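Local coordinates for protein fatty acid synthase 1, isoform A (Drosophila melanogaster, PDB 6FN6) that probably catalyses de novo synthesis of long-chain saturated fatty acids, this portion being the modifying region with dehydratase, enoylreductase and ketoreductase parts, at residues A[877-882]-A[892-897]; A[612-617]-A[657-662]; A[359-364]-A[369-374]; A[318-323]-A[337-342]; A[474-477]-A[481-484]. One frame throughout, in Å; residues are numbered along the deposited sequence.

In the fold
Along the chain the order is contact 4, contact 3, contact 5, contact 2, contact 1, each closing before the next opens. Contacts 3 and 4 have centres about 11 Å apart and share an eight-stranded mixed sheet, in which strands 334-341 and 359-362 are neighbours. Contact 5, in the pseudo-ketoreductase part, lies with its centre about 35 Å from that of contact 3. Contacts 1 and 2, with centres about 12 Å apart, belong to the enoylreductase part and touch through I894 and L662. Between contacts 1 and 5 the centres are about 69 Å apart, on opposite sides of the chain's centre, so the five contacts fall into three groups, in different parts of one multidomain chain.

Contact 1: residues A[877-882]-A[892-897]; sequences EQAFRF and VVIKVR
V892 overlaps A879 with its CG1 methyl, which lies 3.9 Å from A879 O and 4.4 Å from A879 CB, so that one branch of the valine covers both the backbone and the side chain of a helical residue. That branch stands anti to the backbone N (chi1 -179°), which turns the other methyl, CG2, toward F882. There V892 CG2 approaches F882 CD2 at 4.4 Å, near the ring plane; the phenyl group therefore offers its edge and not a face. Two residues further along the strand, I894 brings CG1 to 4.3 Å from A879 CB. A879 is thus shared by both strand residues, and its single methyl allows the strand to come close.

The geometry is that of a beta-alpha-beta unit, in which helix 876-885 connects the parallel strands 868-872 and 891-895. The short axes run at 176° to each other and come within 9.2 Å, as expected for a helix returning antiparallel over the strand it precedes. F871 of the first strand also touches A879 and V892, closing the same apolar layer. On another side of the helix, F880 meets D615 and T619 of helix 613-620, while I894 continues to L662.

No hydrogen bond or salt bridge crosses between the two segments; the weak R881-E877 pair stays on the helix. Because the touching groups are aliphatic or aromatic carbon, apart from one carbonyl oxygen, adhesion here probably depends on shape and exclusion of water, without a polar bond to fix the register.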
# COMPACT_ATOMS: atom_id res chain seq x y z
N GLU A 877 -20.93 -26.14 -21.23
CA GLU A 877 -20.17 -26.64 -20.09
C GLU A 877 -18.69 -26.72 -20.46
O GLU A 877 -17.84 -26.16 -19.77
CB GLU A 877 -20.69 -28.01 -19.64
CG GLU A 877 -19.90 -28.64 -18.50
CD GLU A 877 -20.39 -30.03 -18.14
OE1 GLU A 877 -21.52 -30.38 -18.52
OE2 GLU A 877 -19.64 -30.77 -17.47
N GLN A 878 -18.41 -27.42 -21.55
CA GLN A 878 -17.03 -27.62 -21.99
C GLN A 878 -16.38 -26.29 -22.30
O GLN A 878 -15.18 -26.10 -22.07
CB GLN A 878 -17.00 -28.53 -23.22
CG GLN A 878 -17.55 -29.93 -22.98
CD GLN A 878 -16.86 -30.65 -21.84
OE1 GLN A 878 -15.63 -30.66 -21.75
NE2 GLN A 878 -17.65 -31.26 -20.96
N ALA A 879 -17.17 -25.35 -22.82
CA ALA A 879 -16.67 -24.01 -23.13
C ALA A 879 -16.14 -23.33 -21.87
O ALA A 879 -15.04 -22.78 -21.88
CB ALA A 879 -17.77 -23.18 -23.77
N PHE A 880 -16.93 -23.37 -20.80
CA PHE A 880 -16.53 -22.76 -19.54
C PHE A 880 -15.34 -23.47 -18.90
O PHE A 880 -14.37 -22.82 -18.50
CB PHE A 880 -17.70 -22.76 -18.55
CG PHE A 880 -18.59 -21.56 -18.66
CD1 PHE A 880 -19.49 -21.43 -19.70
CD2 PHE A 880 -18.51 -20.55 -17.72
CE1 PHE A 880 -20.30 -20.31 -19.80
CE2 PHE A 880 -19.32 -19.43 -17.81
CZ PHE A 880 -20.22 -19.32 -18.85
N ARG A 881 -15.40 -24.79 -18.80
CA ARG A 881 -14.31 -25.57 -18.23
C ARG A 881 -13.02 -25.34 -19.00
O ARG A 881 -11.93 -25.35 -18.43
CB ARG A 881 -14.66 -27.05 -18.20
CG ARG A 881 -15.73 -27.40 -17.17
CD ARG A 881 -15.93 -28.90 -17.02
NE ARG A 881 -16.93 -29.21 -16.01
CZ ARG A 881 -16.70 -29.19 -14.70
NH1 ARG A 881 -15.50 -28.87 -14.23
NH2 ARG A 881 -17.68 -29.48 -13.85
N PHE A 882 -13.15 -25.13 -20.31
CA PHE A 882 -11.99 -24.93 -21.17
C PHE A 882 -11.31 -23.60 -20.87
O PHE A 882 -10.08 -23.52 -20.89
CB PHE A 882 -12.40 -24.98 -22.64
CG PHE A 882 -11.26 -24.80 -23.60
CD1 PHE A 882 -10.35 -25.82 -23.81
CD2 PHE A 882 -11.11 -23.61 -24.28
CE1 PHE A 882 -9.29 -25.65 -24.69
CE2 PHE A 882 -10.06 -23.43 -25.17
CZ PHE A 882 -9.15 -24.45 -25.37
N VAL A 892 -12.84 -17.11 -26.09
CA VAL A 892 -13.71 -18.28 -26.10
C VAL A 892 -15.11 -17.84 -26.49
O VAL A 892 -15.71 -17.00 -25.82
CB VAL A 892 -13.71 -18.98 -24.73
CG1 VAL A 892 -14.60 -20.23 -24.75
CG2 VAL A 892 -12.29 -19.34 -24.31
N VAL A 893 -15.64 -18.41 -27.57
CA VAL A 893 -16.92 -17.96 -28.12
C VAL A 893 -17.94 -19.09 -28.24
O VAL A 893 -17.60 -20.21 -28.64
CB VAL A 893 -16.73 -17.28 -29.49
CG1 VAL A 893 -18.01 -16.58 -29.92
CG2 VAL A 893 -15.56 -16.29 -29.44
N ILE A 894 -19.19 -18.79 -27.91
CA ILE A 894 -20.29 -19.75 -28.07
C ILE A 894 -21.08 -19.41 -29.33
O ILE A 894 -21.58 -18.30 -29.48
CB ILE A 894 -21.20 -19.78 -26.84
CG1 ILE A 894 -20.47 -20.44 -25.67
CG2 ILE A 894 -22.49 -20.55 -27.14
CD1 ILE A 894 -21.19 -20.33 -24.35
N LYS A 895 -21.20 -20.40 -30.21
CA LYS A 895 -21.93 -20.25 -31.46
C LYS A 895 -23.41 -20.52 -31.26
O LYS A 895 -23.87 -21.65 -31.36
CB LYS A 895 -21.35 -21.20 -32.52
CG LYS A 895 -22.05 -21.18 -33.87
CD LYS A 895 -21.94 -22.54 -34.55
CE LYS A 895 -20.49 -22.87 -34.91
NZ LYS A 895 -20.37 -24.22 -35.52
N VAL A 896 -24.17 -19.46 -30.98
CA VAL A 896 -25.60 -19.58 -30.78
C VAL A 896 -26.28 -19.84 -32.12
O VAL A 896 -27.16 -20.69 -32.24
CB VAL A 896 -26.18 -18.33 -30.09
CG1 VAL A 896 -27.66 -18.52 -29.80
CG2 VAL A 896 -25.41 -18.02 -28.81
N ARG A 897 -25.87 -19.08 -33.13
CA ARG A 897 -26.41 -19.23 -34.48
C ARG A 897 -25.28 -19.22 -35.51
O ARG A 897 -24.32 -18.45 -35.38
CB ARG A 897 -27.40 -18.11 -34.80
CG ARG A 897 -28.59 -18.05 -33.87
CD ARG A 897 -29.44 -16.83 -34.17
NE ARG A 897 -29.93 -16.83 -35.55
CZ ARG A 897 -31.17 -17.15 -35.92
NH1 ARG A 897 -32.08 -17.49 -35.02
NH2 ARG A 897 -31.50 -17.11 -37.20

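Contact 2: residues A[612-617]-A[657-662]; sequences NFRDVM and VPAKSL
R614 reaches from the first turn of helix 613-620 to P658 and A659 in the loop joining strands 652-656 and 665-669, beside the mixed sheet of the enoylreductase part. Across the contact the meeting is of the polar kind but falls short of a hydrogen bond: R614 NH2 is 3.6 Å from P658 O, and this oxygen sits over one face of the guanidinium, away from the directions in which its N-H groups point. An electrostatic attraction is still likely. A looser van der Waals contact has R614 NH2 4.4 Å from A659 CB, oblique to the guanidinium.

Ionic contacts within the helical segment set the arginine's orientation. Its CG stands anti to the backbone N (chi1 -172°), and a bend at chi3 (138°) swings the guanidinium back, so that R614 NH1 forms a salt bridge with D615 OD1 at 3.2 Å. The same carboxylate oxygen also receives a weak hydrogen bond from G640 N. L628 and L641 touch the arginine as well.

Hydrogen bonding completes the helix start. N612 occupies the N-cap position, though its side chain makes no capping bond; instead N612 N donates weakly to D615 OD2 at 3.5 Å.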
# COMPACT_ATOMS: atom_id res chain seq x y z
N ASN A 612 -16.28 -14.31 -20.83
CA ASN A 612 -15.19 -13.57 -20.23
C ASN A 612 -14.96 -14.09 -18.82
O ASN A 612 -15.80 -14.81 -18.28
CB ASN A 612 -15.50 -12.07 -20.22
CG ASN A 612 -15.37 -11.44 -21.59
OD1 ASN A 612 -14.28 -11.06 -22.01
ND2 ASN A 612 -16.49 -11.33 -22.30
N PHE A 613 -13.83 -13.73 -18.22
CA PHE A 613 -13.48 -14.24 -16.90
C PHE A 613 -14.57 -13.92 -15.87
O PHE A 613 -14.81 -14.70 -14.95
CB PHE A 613 -12.13 -13.68 -16.44
CG PHE A 613 -10.94 -14.37 -17.06
CD1 PHE A 613 -10.74 -15.73 -16.88
CD2 PHE A 613 -10.03 -13.66 -17.82
CE1 PHE A 613 -9.65 -16.37 -17.44
CE2 PHE A 613 -8.94 -14.29 -18.39
CZ PHE A 613 -8.75 -15.65 -18.20
N ARG A 614 -15.23 -12.78 -16.04
CA ARG A 614 -16.28 -12.37 -15.11
C ARG A 614 -17.40 -13.41 -15.07
O ARG A 614 -17.97 -13.68 -14.02
CB ARG A 614 -16.84 -11.00 -15.49
CG ARG A 614 -17.80 -10.41 -14.46
CD ARG A 614 -18.42 -9.12 -14.97
NE ARG A 614 -19.85 -9.01 -14.68
CZ ARG A 614 -20.79 -9.73 -15.29
NH1 ARG A 614 -20.46 -10.62 -16.21
NH2 ARG A 614 -22.06 -9.56 -14.97
N ASP A 615 -17.70 -14.00 -16.22
CA ASP A 615 -18.72 -15.05 -16.30
C ASP A 615 -18.24 -16.29 -15.55
O ASP A 615 -19.01 -16.92 -14.83
CB ASP A 615 -19.04 -15.39 -17.75
CG ASP A 615 -19.67 -14.23 -18.50
OD1 ASP A 615 -20.26 -13.35 -17.84
OD2 ASP A 615 -19.56 -14.19 -19.74
N VAL A 616 -16.97 -16.64 -15.74
CA VAL A 616 -16.39 -17.80 -15.07
C VAL A 616 -16.37 -17.57 -13.57
O VAL A 616 -16.76 -18.45 -12.79
CB VAL A 616 -14.97 -18.09 -15.60
CG1 VAL A 616 -14.41 -19.35 -14.95
CG2 VAL A 616 -14.98 -18.24 -17.11
N MET A 617 -15.90 -16.40 -13.15
CA MET A 617 -15.76 -16.08 -11.74
C MET A 617 -17.12 -16.12 -11.05
O MET A 617 -17.25 -16.63 -9.94
CB MET A 617 -15.11 -14.71 -11.55
CG MET A 617 -13.65 -14.64 -11.99
SD MET A 617 -12.59 -15.80 -11.10
CE MET A 617 -11.04 -15.56 -11.95
N VAL A 657 -22.29 -5.07 -23.50
CA VAL A 657 -23.37 -4.88 -22.54
C VAL A 657 -22.92 -5.27 -21.13
O VAL A 657 -21.94 -6.00 -20.98
CB VAL A 657 -24.62 -5.68 -22.94
CG1 VAL A 657 -25.31 -5.02 -24.13
CG2 VAL A 657 -24.23 -7.11 -23.28
N PRO A 658 -23.63 -4.78 -20.10
CA PRO A 658 -23.29 -5.16 -18.73
C PRO A 658 -23.59 -6.62 -18.42
O PRO A 658 -22.90 -7.24 -17.61
CB PRO A 658 -24.17 -4.23 -17.88
CG PRO A 658 -25.30 -3.85 -18.76
CD PRO A 658 -24.74 -3.82 -20.15
N ALA A 659 -24.63 -7.15 -19.05
CA ALA A 659 -25.00 -8.55 -18.87
C ALA A 659 -25.99 -8.98 -19.93
O ALA A 659 -26.41 -8.17 -20.76
CB ALA A 659 -25.59 -8.75 -17.48
N LYS A 660 -26.34 -10.26 -19.91
CA LYS A 660 -27.49 -10.80 -20.64
C LYS A 660 -27.24 -11.02 -22.13
O LYS A 660 -28.19 -11.13 -22.91
CB LYS A 660 -28.70 -9.89 -20.46
CG LYS A 660 -29.08 -9.63 -19.01
CD LYS A 660 -30.19 -8.60 -18.88
CE LYS A 660 -30.65 -8.47 -17.43
NZ LYS A 660 -31.20 -9.75 -16.88
N SER A 661 -25.97 -11.10 -22.54
CA SER A 661 -25.65 -11.30 -23.95
C SER A 661 -25.62 -12.79 -24.29
O SER A 661 -25.68 -13.17 -25.46
CB SER A 661 -24.31 -10.66 -24.31
OG SER A 661 -23.24 -11.55 -24.05
N LEU A 662 -25.52 -13.63 -23.26
CA LEU A 662 -25.45 -15.06 -23.48
C LEU A 662 -26.87 -15.61 -23.56
O LEU A 662 -27.30 -16.41 -22.74
CB LEU A 662 -24.66 -15.74 -22.36
CG LEU A 662 -24.30 -17.21 -22.58
CD1 LEU A 662 -23.46 -17.40 -23.83
CD2 LEU A 662 -23.57 -17.77 -21.37

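Contact 3: residues A[359-364]-A[369-374]; sequences RVVSKD and PVEQNC
R359 and E371 approach from opposite directions at one end of an edge strand, 359-362, where the following loop folds back beside it. This strand closes one side of an eight-stranded mixed sheet whose order resembles a class I methyltransferase fold, probably the pseudo-methyltransferase domain known in animal fatty acid synthases. In the first shell, R359 NH2 forms a salt bridge with E371 OE2 at 2.5 Å, a shortness not to be over-read at 2.7 Å resolution. R359 NH2 is also 3.0 Å from E371 OE1, so one nitrogen faces both carboxylate oxygens. OE2 lies at the guanidinium edge, near its plane, yet the two flat groups stand 83° apart and the N-H...O angle is only 139°, so this is not a flat two-pronged pairing.

Beside it V361 presents both methyls to polar atoms: V361 CG1 is 4.2 Å from V370 O, and V361 CG2 lies 4.2 Å from E371 OE1. Farther along, K363 brings its CD methylene to 3.5 Å from both P369 O and V370 O.

Outward, E371 OE2 is also in a salt bridge with K305 NZ of strand 303-309, and K305 binds Q372 O as well. With a glutamine in place of E371, the negative charge shared by R359 NH2 and K305 would probably be lost, R359 then relying on D336 alone among the acids named here. V370 packs on L309 and V340, anchoring the loop on the sheet. With CG placed between backbone N and carbonyl carbon (chi1 57°), the extended R359 chain directs its NE to a salt bridge with D336 OD1.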
# COMPACT_ATOMS: atom_id res chain seq x y z
N ARG A 359 -33.64 -58.22 1.51
CA ARG A 359 -33.06 -59.47 1.97
C ARG A 359 -33.27 -60.57 0.93
O ARG A 359 -33.97 -60.37 -0.06
CB ARG A 359 -33.66 -59.87 3.32
CG ARG A 359 -35.17 -60.02 3.34
CD ARG A 359 -35.71 -59.80 4.74
NE ARG A 359 -37.08 -60.30 4.87
CZ ARG A 359 -37.39 -61.56 5.13
NH1 ARG A 359 -36.43 -62.47 5.28
NH2 ARG A 359 -38.66 -61.93 5.24
N VAL A 360 -32.64 -61.72 1.16
CA VAL A 360 -32.77 -62.86 0.26
C VAL A 360 -33.06 -64.14 1.04
O VAL A 360 -32.34 -64.48 1.98
CB VAL A 360 -31.50 -63.02 -0.60
CG1 VAL A 360 -31.63 -64.22 -1.54
CG2 VAL A 360 -31.22 -61.75 -1.40
N VAL A 361 -34.11 -64.84 0.64
CA VAL A 361 -34.49 -66.10 1.28
C VAL A 361 -34.24 -67.24 0.30
O VAL A 361 -34.43 -67.08 -0.91
CB VAL A 361 -35.95 -66.07 1.75
CG1 VAL A 361 -36.35 -67.41 2.37
CG2 VAL A 361 -36.17 -64.94 2.74
N SER A 362 -33.81 -68.38 0.82
CA SER A 362 -33.48 -69.54 0.00
C SER A 362 -34.50 -70.66 0.17
O SER A 362 -34.43 -71.44 1.12
CB SER A 362 -32.09 -70.06 0.35
OG SER A 362 -31.13 -69.03 0.29
N LYS A 363 -35.45 -70.74 -0.75
CA LYS A 363 -36.47 -71.78 -0.72
C LYS A 363 -36.95 -72.13 -2.13
O LYS A 363 -37.04 -71.26 -3.00
CB LYS A 363 -37.65 -71.35 0.15
CG LYS A 363 -37.39 -71.45 1.64
CD LYS A 363 -38.65 -71.21 2.46
CE LYS A 363 -38.37 -71.30 3.95
NZ LYS A 363 -37.94 -72.66 4.37
N ASP A 364 -37.26 -73.40 -2.33
CA ASP A 364 -37.73 -73.89 -3.62
C ASP A 364 -39.24 -73.72 -3.68
O ASP A 364 -39.98 -74.40 -2.96
CB ASP A 364 -37.33 -75.35 -3.82
CG ASP A 364 -37.61 -75.85 -5.23
OD1 ASP A 364 -37.97 -75.02 -6.09
OD2 ASP A 364 -37.47 -77.07 -5.47
N PRO A 369 -44.07 -73.30 0.87
CA PRO A 369 -44.28 -71.85 0.96
C PRO A 369 -43.00 -71.05 1.11
O PRO A 369 -42.13 -71.43 1.91
CB PRO A 369 -45.16 -71.70 2.20
CG PRO A 369 -44.81 -72.86 3.05
CD PRO A 369 -44.51 -73.99 2.10
N VAL A 370 -42.88 -69.96 0.37
CA VAL A 370 -41.66 -69.15 0.39
C VAL A 370 -41.58 -68.37 1.70
O VAL A 370 -40.50 -68.22 2.28
CB VAL A 370 -41.60 -68.20 -0.83
CG1 VAL A 370 -41.57 -69.01 -2.12
CG2 VAL A 370 -42.79 -67.24 -0.83
N GLU A 371 -42.72 -67.88 2.17
CA GLU A 371 -42.78 -67.12 3.42
C GLU A 371 -44.22 -67.02 3.92
O GLU A 371 -45.16 -67.25 3.15
CB GLU A 371 -42.18 -65.73 3.24
CG GLU A 371 -41.96 -65.00 4.56
CD GLU A 371 -40.69 -64.17 4.57
OE1 GLU A 371 -40.17 -63.86 3.48
OE2 GLU A 371 -40.23 -63.82 5.68
N GLN A 372 -44.40 -66.69 5.19
CA GLN A 372 -45.73 -66.63 5.79
C GLN A 372 -46.25 -65.20 5.94
O GLN A 372 -45.50 -64.27 6.25
CB GLN A 372 -45.72 -67.33 7.16
CG GLN A 372 -44.66 -66.84 8.13
CD GLN A 372 -44.75 -67.54 9.48
OE1 GLN A 372 -45.10 -68.72 9.55
NE2 GLN A 372 -44.42 -66.82 10.54
N ASN A 373 -47.55 -65.04 5.72
CA ASN A 373 -48.25 -63.76 5.90
C ASN A 373 -47.60 -62.58 5.18
O ASN A 373 -47.15 -61.63 5.82
CB ASN A 373 -48.36 -63.44 7.39
CG ASN A 373 -49.16 -64.47 8.15
OD1 ASN A 373 -50.38 -64.55 8.01
ND2 ASN A 373 -48.48 -65.27 8.96
N CYS A 374 -47.55 -62.65 3.86
CA CYS A 374 -47.08 -61.54 3.05
C CYS A 374 -48.27 -60.69 2.60
O CYS A 374 -49.39 -61.19 2.52
CB CYS A 374 -46.31 -62.04 1.83
SG CYS A 374 -44.80 -62.94 2.24

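Contact 4: residues A[318-323]-A[337-342]; sequences LVANRL and VAVVTS
The fit of A320 and L318 against V337 and V339 is a buried, mainly apolar contact of a helix start and the residues leading into it with a strand, within a beta-alpha-beta unit: strand 303-309, helix 320-329, strand 334-341. It lies in the Rossmann-like eight-stranded sheet, where strands 303-309 and 334-341 are parallel neighbours and the first turn of the helix rests on the second of them.

The evidence is one small residue facing two branched ones. A320 points its methyl at the strand, where A320 CB lies 3.6 Å from V339 CG2 and 4.1 Å from V337 CG1. The latter methyl also covers the helix backbone, V337 CG1 being 4.0 Å from A320 O. The two CA atoms of A320 and V337 are 6.8 Å apart, a close approach that the alanine's small side chain permits.

V339 divides its branches between two partners. Its CG1 stands anti to the backbone N (chi1 -178°) and is turned to L318, while CG2 faces the alanine. L353 of helix 346-353 touches L318, A320 and V339 alike, extending this layer to the next helix.

No hydrogen bond links the two segments. The helix start is tied down elsewhere: the carboxylate of E308 accepts from V319 N and, weakly, from A320 N. From the residue just before these, L318 CD2 ends 4.2 Å from V339 CG1.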
# COMPACT_ATOMS: atom_id res chain seq x y z
N LEU A 318 -34.71 -58.06 -11.90
CA LEU A 318 -35.70 -58.17 -10.83
C LEU A 318 -36.13 -56.78 -10.37
O LEU A 318 -35.35 -55.83 -10.45
CB LEU A 318 -35.15 -59.00 -9.66
CG LEU A 318 -33.77 -58.64 -9.11
CD1 LEU A 318 -33.85 -57.56 -8.04
CD2 LEU A 318 -33.09 -59.89 -8.56
N VAL A 319 -37.37 -56.67 -9.90
CA VAL A 319 -37.96 -55.37 -9.59
C VAL A 319 -37.98 -55.07 -8.09
O VAL A 319 -38.43 -53.99 -7.69
CB VAL A 319 -39.39 -55.27 -10.17
CG1 VAL A 319 -39.39 -55.50 -11.67
CG2 VAL A 319 -40.33 -56.26 -9.47
N ALA A 320 -37.53 -56.02 -7.28
CA ALA A 320 -37.59 -55.91 -5.83
C ALA A 320 -37.23 -54.51 -5.31
O ALA A 320 -37.95 -53.94 -4.49
CB ALA A 320 -36.67 -56.94 -5.19
N ASN A 321 -36.12 -53.96 -5.79
CA ASN A 321 -35.67 -52.64 -5.34
C ASN A 321 -36.74 -51.59 -5.59
O ASN A 321 -37.03 -50.78 -4.72
CB ASN A 321 -34.37 -52.25 -6.05
CG ASN A 321 -33.16 -52.96 -5.48
OD1 ASN A 321 -33.23 -53.61 -4.43
ND2 ASN A 321 -32.02 -52.83 -6.16
N ARG A 322 -37.30 -51.60 -6.80
CA ARG A 322 -38.33 -50.63 -7.16
C ARG A 322 -39.55 -50.75 -6.26
O ARG A 322 -40.12 -49.74 -5.85
CB ARG A 322 -38.73 -50.81 -8.63
CG ARG A 322 -39.76 -49.80 -9.13
CD ARG A 322 -39.20 -48.38 -9.14
NE ARG A 322 -38.07 -48.23 -10.05
CZ ARG A 322 -37.31 -47.14 -10.14
NH1 ARG A 322 -37.55 -46.10 -9.36
NH2 ARG A 322 -36.30 -47.11 -11.00
N LEU A 323 -39.94 -51.98 -5.95
CA LEU A 323 -41.10 -52.20 -5.09
C LEU A 323 -40.85 -51.62 -3.70
O LEU A 323 -41.67 -50.87 -3.18
CB LEU A 323 -41.42 -53.69 -4.99
CG LEU A 323 -41.73 -54.42 -6.30
CD1 LEU A 323 -42.09 -55.87 -6.02
CD2 LEU A 323 -42.85 -53.72 -7.07
N VAL A 337 -39.20 -56.43 1.97
CA VAL A 337 -39.17 -57.05 0.65
C VAL A 337 -38.00 -58.02 0.58
O VAL A 337 -36.90 -57.72 1.04
CB VAL A 337 -39.09 -56.00 -0.46
CG1 VAL A 337 -39.07 -56.66 -1.83
CG2 VAL A 337 -40.25 -55.02 -0.35
N ALA A 338 -38.25 -59.19 0.00
CA ALA A 338 -37.22 -60.21 -0.14
C ALA A 338 -37.25 -60.79 -1.55
O ALA A 338 -38.26 -60.71 -2.24
CB ALA A 338 -37.41 -61.32 0.88
N VAL A 339 -36.12 -61.35 -1.98
CA VAL A 339 -36.06 -62.04 -3.26
C VAL A 339 -35.89 -63.52 -2.99
O VAL A 339 -34.92 -63.95 -2.36
CB VAL A 339 -34.91 -61.50 -4.14
CG1 VAL A 339 -34.90 -62.20 -5.49
CG2 VAL A 339 -35.05 -59.99 -4.32
N VAL A 340 -36.84 -64.31 -3.48
CA VAL A 340 -36.84 -65.75 -3.28
C VAL A 340 -36.21 -66.43 -4.48
O VAL A 340 -36.54 -66.11 -5.62
CB VAL A 340 -38.26 -66.28 -3.03
CG1 VAL A 340 -38.20 -67.73 -2.59
CG2 VAL A 340 -38.98 -65.43 -1.99
N THR A 341 -35.30 -67.36 -4.22
CA THR A 341 -34.59 -68.06 -5.28
C THR A 341 -34.62 -69.56 -5.03
O THR A 341 -34.36 -70.03 -3.92
CB THR A 341 -33.13 -67.59 -5.41
OG1 THR A 341 -32.49 -68.31 -6.47
CG2 THR A 341 -32.37 -67.82 -4.10
N SER A 342 -34.95 -70.32 -6.08
CA SER A 342 -34.98 -71.77 -6.00
C SER A 342 -33.71 -72.37 -6.59
O SER A 342 -33.46 -73.57 -6.43
CB SER A 342 -36.21 -72.31 -6.73
OG SER A 342 -36.30 -73.72 -6.61

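Contact 5: residues A[474-477]-A[481-484]; sequences LATA and EQYV
Q482 lies alongside the last turn of helix 466-480, its extended chain passing T476 and A477. Its CG occupies the site between the backbone N and the carbonyl carbon (chi1 56°), and this turn carries the side chain back toward the helix it has just left. Q482 CG then sits 3.6 Å from A477 CA, and the amide end goes further, with Q482 NE2 4.1 Å from T476 CG2. The two side chains cross obliquely; it is the methyl of T476 that faces the amide, since T476 OG1 is hydrogen-bonded to A472 O one turn back.

On the inner side the aliphatic groups point to one another. V484 directs CG2 at the helix, where it meets A477 CB at 3.8 Å and L474 CD1 at 4.3 Å. Separately, the A477 methyl rests against a backbone carbonyl, A477 CB being 3.6 Å from Q482 O.

The backbone explains this tight return. Residue E481 leaves the helix with positive phi (55°), giving a Schellman motif, and Q482 N donates to A477 O at 3.1 Å with an N-H...O angle of 169°. The chain then enters strand 483-489, completing a beta-alpha-beta unit with strand 454-457 in the pseudo-KR part.

With an alanine here in place of Q482, A477 CA and the T476 methyl would probably lose their cover. The polar bond that crosses the contact is main chain to main chain, implying that the turn is probably set by the backbone bond, with A477, V484 and L474 adding apolar contact on its buried side.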
# COMPACT_ATOMS: atom_id res chain seq x y z
N LEU A 474 -69.58 -46.28 12.13
CA LEU A 474 -68.24 -46.85 12.30
C LEU A 474 -68.05 -47.42 13.70
O LEU A 474 -67.50 -48.50 13.87
CB LEU A 474 -67.17 -45.79 12.01
CG LEU A 474 -66.53 -45.88 10.62
CD1 LEU A 474 -67.57 -45.75 9.51
CD2 LEU A 474 -65.45 -44.83 10.46
N ALA A 475 -68.51 -46.69 14.71
CA ALA A 475 -68.42 -47.16 16.09
C ALA A 475 -69.29 -48.40 16.29
O ALA A 475 -68.87 -49.38 16.91
CB ALA A 475 -68.84 -46.06 17.06
N THR A 476 -70.51 -48.35 15.76
CA THR A 476 -71.44 -49.47 15.84
C THR A 476 -70.93 -50.66 15.03
O THR A 476 -71.15 -51.81 15.40
CB THR A 476 -72.84 -49.07 15.35
OG1 THR A 476 -73.27 -47.89 16.04
CG2 THR A 476 -73.84 -50.19 15.60
N ALA A 477 -70.27 -50.36 13.91
CA ALA A 477 -69.78 -51.40 13.01
C ALA A 477 -68.90 -52.40 13.75
O ALA A 477 -69.05 -53.61 13.59
CB ALA A 477 -69.02 -50.77 11.86
N GLU A 481 -70.03 -56.28 14.17
CA GLU A 481 -69.31 -57.15 13.25
C GLU A 481 -69.77 -56.95 11.81
O GLU A 481 -70.04 -57.93 11.11
CB GLU A 481 -69.50 -58.62 13.65
CG GLU A 481 -69.10 -58.95 15.08
CD GLU A 481 -69.73 -60.25 15.57
OE1 GLU A 481 -70.97 -60.29 15.72
OE2 GLU A 481 -68.99 -61.22 15.81
N GLN A 482 -69.86 -55.70 11.38
CA GLN A 482 -70.34 -55.39 10.04
C GLN A 482 -69.42 -54.42 9.29
O GLN A 482 -68.56 -53.77 9.89
CB GLN A 482 -71.75 -54.81 10.10
CG GLN A 482 -71.88 -53.58 10.98
CD GLN A 482 -73.31 -53.07 11.06
OE1 GLN A 482 -74.18 -53.52 10.32
NE2 GLN A 482 -73.56 -52.14 11.97
N TYR A 483 -69.62 -54.35 7.98
CA TYR A 483 -68.86 -53.45 7.12
C TYR A 483 -69.76 -52.30 6.66
O TYR A 483 -70.96 -52.48 6.49
CB TYR A 483 -68.29 -54.20 5.91
CG TYR A 483 -67.27 -55.26 6.28
CD1 TYR A 483 -67.66 -56.54 6.63
CD2 TYR A 483 -65.91 -54.96 6.28
CE1 TYR A 483 -66.72 -57.50 6.97
CE2 TYR A 483 -64.97 -55.92 6.61
CZ TYR A 483 -65.38 -57.19 6.96
OH TYR A 483 -64.43 -58.13 7.29
N VAL A 484 -69.18 -51.11 6.51
CA VAL A 484 -69.96 -49.93 6.14
C VAL A 484 -69.65 -49.51 4.70
O VAL A 484 -68.49 -49.28 4.35
CB VAL A 484 -69.69 -48.78 7.11
CG1 VAL A 484 -70.53 -47.56 6.74
CG2 VAL A 484 -69.97 -49.21 8.54